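Local coordinates for uncharacterized protein (Pseudomonas protegens, PDB 4KT3) that probably acts as a type VI secretion effector that cleaves peptidoglycan as a lysozyme-like glycoside hydrolase, captured here in complex with its immunity protein, at residues D53-P58 with Q119-S124; S70-G75 with I168-G173; T127-Q132 with M136-A141. All coordinates share one frame; numbering follows the deposited sequence.

Three contacts join helices and the loops that follow them. Interactions 1 and 2 are buried; their centres lie about 17 Å apart, on opposite sides of the chain's centre. Interaction 1 is purely apolar, a leucine methyl on alanine and phenylalanine, whereas interaction 2 sets the hydroxyl end of a tyrosine against valine and alanine methyls. Interaction 3 is larger and only partly buried, and two waters bridge its segments. Interactions 1 and 3 both use helix 114-129 and are joined by the backbone, L55 O accepting from G131 N at 3.0 Å. Interaction 2 meets interaction 3 through I168 and F138, on the successive helices 160-174 and 135-144, while its loop also faces the partner lipoprotein.

Interaction 1 (D53-P58 with Q119-S124); sequences DQLDLP and QSFASS
The end of helix 35-54 meets the middle of helix 114-129 with L55 and A122 closest in the backbone, their CA atoms 7.5 Å apart. L55 is the first residue to leave the helical conformation, and its side chain bridges the gap. CD1 is the methyl that does the touching, lying 4.1 Å from A122 CB and 4.4 Å from F121 CE2, so that one branch sits against both a methyl and an aromatic ring, which it approaches obliquely. CG is anti to the carbonyl carbon (chi1 -64°) and CD1 continues the extended chain, which carries this methyl across to the second helix. The turn that places L55 here is a Schellman motif: D56, with positive phi, is its C-prime residue, L57 N bonds back to A52 O, and D56 N reaches D53 O at 3.0 Å. In this helical domain, probably lysozyme-like as in its glucosaminidase family, the reversal leads directly into helix 59-70, whose L62 and L65 pack on the F121 ring. That ring also meets F85 and Y147, the latter nearly perpendicular to it. I51 of helix 35-54 also packs on A122. D56 OD1 forms a salt bridge with R133 NH1.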
loop_
_atom_site.group_PDB
_atom_site.type_symbol
_atom_site.label_atom_id
_atom_site.label_comp_id
_atom_site.label_asym_id
_atom_site.label_seq_id
_atom_site.Cartn_x
_atom_site.Cartn_y
_atom_site.Cartn_z
ATOM N N ASP A 53 -14.700 -10.342 15.109
ATOM C CA ASP A 53 -15.282 -11.263 16.093
ATOM C C ASP A 53 -16.166 -12.292 15.396
ATOM O O ASP A 53 -16.100 -13.499 15.695
ATOM C CB ASP A 53 -16.123 -10.527 17.138
ATOM C CG ASP A 53 -15.295 -9.670 18.087
ATOM O OD1 ASP A 53 -14.057 -9.847 18.169
ATOM O OD2 ASP A 53 -15.917 -8.831 18.782
ATOM N N GLN A 54 -17.000 -11.819 14.469
ATOM C CA GLN A 54 -17.930 -12.710 13.763
ATOM C C GLN A 54 -17.178 -13.775 12.958
ATOM O O GLN A 54 -17.683 -14.887 12.747
ATOM C CB GLN A 54 -18.828 -11.894 12.833
ATOM N N LEU A 55 -15.963 -13.450 12.531
ATOM C CA LEU A 55 -15.147 -14.358 11.733
ATOM C C LEU A 55 -14.108 -15.115 12.569
ATOM O O LEU A 55 -13.252 -15.805 12.013
ATOM C CB LEU A 55 -14.419 -13.567 10.644
ATOM C CG LEU A 55 -15.302 -12.893 9.592
ATOM C CD1 LEU A 55 -14.463 -12.178 8.559
ATOM C CD2 LEU A 55 -16.220 -13.913 8.934
ATOM N N ASP A 56 -14.174 -14.973 13.893
ATOM C CA ASP A 56 -13.194 -15.575 14.794
ATOM C C ASP A 56 -11.763 -15.222 14.364
ATOM O O ASP A 56 -10.909 -16.106 14.211
ATOM C CB ASP A 56 -13.379 -17.091 14.862
ATOM C CG ASP A 56 -12.443 -17.751 15.861
ATOM O OD1 ASP A 56 -11.974 -17.076 16.810
ATOM O OD2 ASP A 56 -12.180 -18.968 15.723
ATOM N N LEU A 57 -11.522 -13.917 14.192
ATOM C CA LEU A 57 -10.215 -13.389 13.799
ATOM C C LEU A 57 -9.752 -12.303 14.755
ATOM O O LEU A 57 -10.563 -11.496 15.218
ATOM C CB LEU A 57 -10.287 -12.760 12.398
ATOM C CG LEU A 57 -10.546 -13.675 11.196
ATOM C CD1 LEU A 57 -10.704 -12.820 9.950
ATOM C CD2 LEU A 57 -9.401 -14.656 11.044
ATOM N N PRO A 58 -8.440 -12.241 15.011
ATOM C CA PRO A 58 -7.893 -11.036 15.640
ATOM C C PRO A 58 -8.203 -9.818 14.771
ATOM O O PRO A 58 -8.091 -9.884 13.546
ATOM C CB PRO A 58 -6.384 -11.295 15.668
ATOM C CG PRO A 58 -6.238 -12.785 15.557
ATOM C CD PRO A 58 -7.391 -13.223 14.689
ATOM N N GLN A 119 -18.007 -5.729 5.541
ATOM C CA GLN A 119 -19.101 -6.698 5.553
ATOM C C GLN A 119 -19.182 -7.466 4.221
ATOM O O GLN A 119 -19.554 -8.645 4.185
ATOM C CB GLN A 119 -20.424 -5.979 5.871
ATOM C CG GLN A 119 -20.469 -5.425 7.296
ATOM C CD GLN A 119 -21.686 -4.581 7.588
ATOM O OE1 GLN A 119 -22.274 -3.967 6.710
ATOM N NE2 GLN A 119 -22.068 -4.556 8.853
ATOM N N SER A 120 -18.830 -6.789 3.135
ATOM C CA SER A 120 -18.809 -7.410 1.822
ATOM C C SER A 120 -17.727 -8.481 1.777
ATOM O O SER A 120 -17.972 -9.625 1.331
ATOM C CB SER A 120 -18.553 -6.352 0.760
ATOM O OG SER A 120 -18.638 -6.914 -0.535
ATOM N N PHE A 121 -16.531 -8.116 2.224
ATOM C CA PHE A 121 -15.436 -9.074 2.361
ATOM C C PHE A 121 -15.878 -10.282 3.193
ATOM O O PHE A 121 -15.671 -11.433 2.797
ATOM C CB PHE A 121 -14.203 -8.426 3.007
ATOM C CG PHE A 121 -13.161 -9.422 3.391
ATOM C CD1 PHE A 121 -12.305 -9.948 2.440
ATOM C CD2 PHE A 121 -13.090 -9.898 4.677
ATOM C CE1 PHE A 121 -11.381 -10.912 2.776
ATOM C CE2 PHE A 121 -12.169 -10.861 5.018
ATOM C CZ PHE A 121 -11.310 -11.365 4.069
ATOM N N ALA A 122 -16.526 -10.021 4.325
ATOM C CA ALA A 122 -16.988 -11.088 5.199
ATOM C C ALA A 122 -18.004 -11.993 4.501
ATOM O O ALA A 122 -17.964 -13.216 4.660
ATOM C CB ALA A 122 -17.592 -10.491 6.461
ATOM N N SER A 123 -18.918 -11.387 3.746
ATOM C CA SER A 123 -19.944 -12.130 3.013
ATOM C C SER A 123 -19.313 -13.094 1.996
ATOM O O SER A 123 -19.681 -14.284 1.921
ATOM C CB SER A 123 -20.890 -11.134 2.321
ATOM O OG SER A 123 -21.982 -11.787 1.696
ATOM N N SER A 124 -18.348 -12.606 1.218
ATOM C CA SER A 124 -17.767 -13.401 0.149
ATOM C C SER A 124 -16.672 -14.360 0.613
ATOM O O SER A 124 -16.537 -15.451 0.051
ATOM C CB SER A 124 -17.170 -12.478 -0.927
ATOM O OG SER A 124 -18.188 -11.768 -1.604
#

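Interaction 2 (S70-G75 with I168-G173); sequences SQYGTG and IIAVRG
Segment 70-75 is a tight loop between helices 59-70 and 76-81, and it faces helix 160-174 with Y72 and V171 closest, their CA atoms 9.8 Å apart. The loop is built on a type I' beta turn from Q71 to T74 and sits in the largely helical body of the chain. Y72 points toward the helix with CG anti to its carbonyl carbon (chi1 -77°), and the hydroxyl at the end of the side chain makes the closest contact: OH lies 3.6 Å from V171 CG2 and 4.2 Å from A170 CB. Ring atom CE1 follows at 4.1 Å from V171 CG2, which approaches obliquely as the two side chains slide past each other in opposite senses. Y72 OH is also hydrogen-bonded to R174 NH1 on the same helix, which gives the buried hydroxyl a polar partner beside its apolar neighbours. Elsewhere on the loop, T74 makes backbone hydrogen bonds to the chain of the putative lipoprotein. Internal bonds brace the turn: S70 OG accepts from G73 N in an ST motif, and Q71 O takes two donors, T74 N and T74 OG1, the hydroxyl standing 2.7 Å from Q71 O, in the carbonyl plane and on a lone pair.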
loop_
_atom_site.group_PDB
_atom_site.type_symbol
_atom_site.label_atom_id
_atom_site.label_comp_id
_atom_site.label_asym_id
_atom_site.label_seq_id
_atom_site.Cartn_x
_atom_site.Cartn_y
_atom_site.Cartn_z
ATOM N N SER A 70 -5.828 -0.796 0.763
ATOM C CA SER A 70 -6.134 0.632 0.640
ATOM C C SER A 70 -4.952 1.574 0.822
ATOM O O SER A 70 -5.143 2.783 0.819
ATOM C CB SER A 70 -7.229 1.010 1.649
ATOM O OG SER A 70 -6.735 1.066 2.977
ATOM N N GLN A 71 -3.760 1.013 1.008
ATOM C CA GLN A 71 -2.564 1.807 1.286
ATOM C C GLN A 71 -2.843 2.722 2.493
ATOM O O GLN A 71 -2.656 3.948 2.465
ATOM C CB GLN A 71 -2.132 2.611 0.050
ATOM C CG GLN A 71 -1.697 1.728 -1.141
ATOM C CD GLN A 71 -2.863 0.994 -1.806
ATOM O OE1 GLN A 71 -2.860 -0.249 -1.944
ATOM N NE2 GLN A 71 -3.857 1.748 -2.213
ATOM N N TYR A 72 -3.275 2.085 3.564
ATOM C CA TYR A 72 -3.627 2.763 4.798
ATOM C C TYR A 72 -4.584 3.918 4.511
ATOM O O TYR A 72 -4.443 5.035 5.020
ATOM C CB TYR A 72 -2.372 3.223 5.546
ATOM C CG TYR A 72 -1.631 2.117 6.289
ATOM C CD1 TYR A 72 -1.930 1.835 7.608
ATOM C CD2 TYR A 72 -0.613 1.376 5.674
ATOM C CE1 TYR A 72 -1.253 0.846 8.308
ATOM C CE2 TYR A 72 0.076 0.372 6.376
ATOM C CZ TYR A 72 -0.244 0.135 7.700
ATOM O OH TYR A 72 0.411 -0.819 8.452
ATOM N N GLY A 73 -5.576 3.630 3.678
ATOM C CA GLY A 73 -6.656 4.556 3.424
ATOM C C GLY A 73 -6.334 5.660 2.435
ATOM O O GLY A 73 -7.153 6.566 2.239
ATOM N N THR A 74 -5.164 5.599 1.800
ATOM C CA THR A 74 -4.758 6.657 0.873
ATOM C C THR A 74 -5.069 6.381 -0.597
ATOM O O THR A 74 -5.004 7.295 -1.421
ATOM C CB THR A 74 -3.271 7.028 1.034
ATOM O OG1 THR A 74 -2.416 5.953 0.605
ATOM C CG2 THR A 74 -2.969 7.392 2.480
ATOM N N GLY A 75 -5.406 5.136 -0.937
ATOM C CA GLY A 75 -5.723 4.811 -2.314
ATOM C C GLY A 75 -7.054 5.384 -2.759
ATOM O O GLY A 75 -7.956 5.567 -1.938
ATOM N N ILE A 168 0.024 -7.089 9.143
ATOM C CA ILE A 168 -0.891 -7.382 10.245
ATOM C C ILE A 168 -0.198 -7.114 11.580
ATOM O O ILE A 168 -0.779 -6.519 12.496
ATOM C CB ILE A 168 -1.381 -8.849 10.152
ATOM C CG1 ILE A 168 -2.383 -8.967 8.995
ATOM C CG2 ILE A 168 -2.011 -9.303 11.455
ATOM C CD1 ILE A 168 -2.680 -10.403 8.562
ATOM N N ILE A 169 1.058 -7.525 11.691
ATOM C CA ILE A 169 1.810 -7.310 12.924
ATOM C C ILE A 169 2.059 -5.814 13.147
ATOM O O ILE A 169 1.970 -5.315 14.282
ATOM C CB ILE A 169 3.126 -8.110 12.908
ATOM C CG1 ILE A 169 2.805 -9.606 12.944
ATOM C CG2 ILE A 169 4.008 -7.736 14.097
ATOM C CD1 ILE A 169 3.964 -10.504 12.558
ATOM N N ALA A 170 2.341 -5.095 12.066
ATOM C CA ALA A 170 2.548 -3.649 12.154
ATOM C C ALA A 170 1.268 -2.937 12.594
ATOM O O ALA A 170 1.308 -2.023 13.419
ATOM C CB ALA A 170 3.038 -3.095 10.818
ATOM N N VAL A 171 0.142 -3.350 12.028
ATOM C CA VAL A 171 -1.155 -2.814 12.431
ATOM C C VAL A 171 -1.420 -3.075 13.914
ATOM O O VAL A 171 -1.860 -2.179 14.628
ATOM C CB VAL A 171 -2.297 -3.338 11.518
ATOM C CG1 VAL A 171 -3.682 -3.139 12.145
ATOM C CG2 VAL A 171 -2.236 -2.642 10.178
ATOM N N ARG A 172 -1.157 -4.294 14.377
ATOM C CA ARG A 172 -1.316 -4.610 15.792
ATOM C C ARG A 172 -0.556 -3.605 16.652
ATOM O O ARG A 172 -1.077 -3.121 17.660
ATOM C CB ARG A 172 -0.838 -6.027 16.105
ATOM C CG ARG A 172 -1.197 -6.515 17.513
ATOM C CD ARG A 172 -0.449 -7.807 17.867
ATOM N NE ARG A 172 -0.719 -8.873 16.910
ATOM C CZ ARG A 172 0.181 -9.749 16.470
ATOM N NH1 ARG A 172 1.435 -9.712 16.902
ATOM N NH2 ARG A 172 -0.181 -10.675 15.594
ATOM N N GLY A 173 0.678 -3.296 16.258
ATOM C CA GLY A 173 1.482 -2.336 16.994
ATOM C C GLY A 173 0.947 -0.919 16.883
ATOM O O GLY A 173 0.963 -0.167 17.856
#

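Interaction 3 (T127-Q132 with M136-A141); sequences TAVRGQ and MAFAQA
This is a contact between two consecutive helices joined by a short turn, an alpha-alpha hairpin, in which the end of helix 114-129 and the turn after it fold against helix 135-144 at the partly buried margin of the domain. With so short a connection the backbones come close: the CA atoms of Q132 and F138 are 4.8 Å apart. The reversal is a type II beta turn from V129 to Q132, closed by Q132 N bonding to V129 O, with G131 at positive phi.

V129, F138 and A141 form the buried part. The side chains of V129 and F138 cross obliquely, V129 CB lying 3.9 Å from F138 CE1 with CG2 close by; F138 CG, anti to the backbone N (chi1 177°), lays the ring beside V129 at the end of the first helix. Q132 O comes against the other end of this side chain, 3.3 Å from F138 CB. I168 of helix 160-174 packs on the CD2 edge of the phenylalanine, away from V129, whereas L57 packs beside V129 at the CD1-CE1 edge.

Q132 reaches from the outer part. Its chain bends at chi2 (-73°), so that CG rests 3.8 Å from A141 CB, where V129 CG1 also comes in, while the amide oxygen OE1 swings over A137 CB at 3.6 Å. A128 O touches A141 CB too, from a different direction.

Two waters join the segments at the polar edge. The chemistry therefore changes across the contact: aliphatic and aromatic carbons meet directly on the buried side, whereas toward the edge the waters donate to oxygens of both segments, firmly to A137 O and A141 O, at longer range to A128 O and weakly to Q132 OE1, implying that solvent forms part of this outer join.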
loop_
_atom_site.group_PDB
_atom_site.type_symbol
_atom_site.label_atom_id
_atom_site.label_comp_id
_atom_site.label_asym_id
_atom_site.label_seq_id
_atom_site.Cartn_x
_atom_site.Cartn_y
_atom_site.Cartn_z
ATOM N N THR A 127 -16.301 -17.219 5.368
ATOM C CA THR A 127 -16.358 -18.617 5.746
ATOM C C THR A 127 -15.008 -19.252 5.435
ATOM O O THR A 127 -14.503 -20.076 6.189
ATOM C CB THR A 127 -17.531 -19.321 5.040
ATOM O OG1 THR A 127 -18.756 -18.724 5.476
ATOM C CG2 THR A 127 -17.577 -20.792 5.357
ATOM N N ALA A 128 -14.382 -18.809 4.350
ATOM C CA ALA A 128 -13.080 -19.331 3.966
ATOM C C ALA A 128 -11.936 -18.953 4.918
ATOM O O ALA A 128 -11.013 -19.741 5.128
ATOM C CB ALA A 128 -12.749 -18.927 2.534
ATOM N N VAL A 129 -11.985 -17.764 5.509
ATOM C CA VAL A 129 -10.898 -17.325 6.386
ATOM C C VAL A 129 -11.215 -17.449 7.873
ATOM O O VAL A 129 -10.367 -17.162 8.710
ATOM C CB VAL A 129 -10.484 -15.863 6.124
ATOM C CG1 VAL A 129 -9.982 -15.697 4.698
ATOM C CG2 VAL A 129 -11.629 -14.907 6.430
ATOM N N ARG A 130 -12.423 -17.876 8.223
ATOM C CA ARG A 130 -12.784 -17.817 9.624
ATOM C C ARG A 130 -11.914 -18.728 10.492
ATOM O O ARG A 130 -11.542 -19.837 10.107
ATOM C CB ARG A 130 -14.275 -18.050 9.836
ATOM C CG ARG A 130 -14.775 -19.388 9.458
ATOM C CD ARG A 130 -16.215 -19.624 9.976
ATOM N NE ARG A 130 -16.270 -19.432 11.413
ATOM C CZ ARG A 130 -16.764 -18.356 12.033
ATOM N NH1 ARG A 130 -16.726 -18.297 13.358
ATOM N NH2 ARG A 130 -17.320 -17.357 11.362
ATOM N N GLY A 131 -11.563 -18.206 11.658
ATOM C CA GLY A 131 -10.752 -18.912 12.629
ATOM C C GLY A 131 -9.277 -18.996 12.287
ATOM O O GLY A 131 -8.524 -19.649 13.003
ATOM N N GLN A 132 -8.863 -18.367 11.188
ATOM C CA GLN A 132 -7.459 -18.419 10.791
ATOM C C GLN A 132 -6.753 -17.257 11.487
ATOM O O GLN A 132 -6.520 -16.203 10.888
ATOM C CB GLN A 132 -7.327 -18.314 9.275
ATOM C CG GLN A 132 -8.099 -19.379 8.532
ATOM C CD GLN A 132 -7.470 -20.752 8.625
ATOM O OE1 GLN A 132 -6.333 -20.908 9.060
ATOM N NE2 GLN A 132 -8.210 -21.757 8.196
HETATM N N MSE A 136 0.056 -15.757 9.258
HETATM C CA MSE A 136 0.442 -16.537 8.088
HETATM C C MSE A 136 -0.684 -17.446 7.606
HETATM O O MSE A 136 -0.935 -17.537 6.409
HETATM C CB MSE A 136 1.683 -17.388 8.379
HETATM C CG MSE A 136 2.942 -16.569 8.509
HETATM SE SE MSE A 136 3.527 -15.921 6.783
HETATM C CE MSE A 136 4.238 -17.579 6.072
ATOM N N ALA A 137 -1.340 -18.127 8.538
ATOM C CA ALA A 137 -2.477 -18.980 8.206
ATOM C C ALA A 137 -3.579 -18.157 7.556
ATOM O O ALA A 137 -4.233 -18.609 6.616
ATOM C CB ALA A 137 -2.999 -19.667 9.451
ATOM N N PHE A 138 -3.809 -16.956 8.080
ATOM C CA PHE A 138 -4.806 -16.061 7.506
ATOM C C PHE A 138 -4.475 -15.744 6.034
ATOM O O PHE A 138 -5.326 -15.863 5.157
ATOM C CB PHE A 138 -4.901 -14.778 8.349
ATOM C CG PHE A 138 -5.856 -13.753 7.802
ATOM C CD1 PHE A 138 -7.225 -13.938 7.896
ATOM C CD2 PHE A 138 -5.382 -12.612 7.176
ATOM C CE1 PHE A 138 -8.105 -12.989 7.401
ATOM C CE2 PHE A 138 -6.254 -11.661 6.679
ATOM C CZ PHE A 138 -7.613 -11.853 6.775
ATOM N N ALA A 139 -3.240 -15.339 5.768
ATOM C CA ALA A 139 -2.862 -14.977 4.410
ATOM C C ALA A 139 -2.981 -16.191 3.488
ATOM O O ALA A 139 -3.444 -16.087 2.352
ATOM C CB ALA A 139 -1.452 -14.429 4.390
ATOM N N GLN A 140 -2.579 -17.354 3.984
ATOM C CA GLN A 140 -2.678 -18.571 3.180
ATOM C C GLN A 140 -4.133 -18.928 2.853
ATOM O O GLN A 140 -4.436 -19.363 1.747
ATOM C CB GLN A 140 -1.959 -19.727 3.879
ATOM C CG GLN A 140 -0.436 -19.535 3.927
ATOM C CD GLN A 140 0.229 -20.292 5.067
ATOM O OE1 GLN A 140 -0.441 -20.937 5.879
ATOM N NE2 GLN A 140 1.555 -20.201 5.141
ATOM N N ALA A 141 -5.039 -18.709 3.799
ATOM C CA ALA A 141 -6.451 -18.976 3.565
ATOM C C ALA A 141 -7.018 -17.990 2.546
ATOM O O ALA A 141 -7.901 -18.332 1.754
ATOM C CB ALA A 141 -7.231 -18.900 4.875
HETATM O O HOH W 1 -9.593 -20.639 2.343
HETATM O O HOH W 2 -4.776 -21.352 6.451
#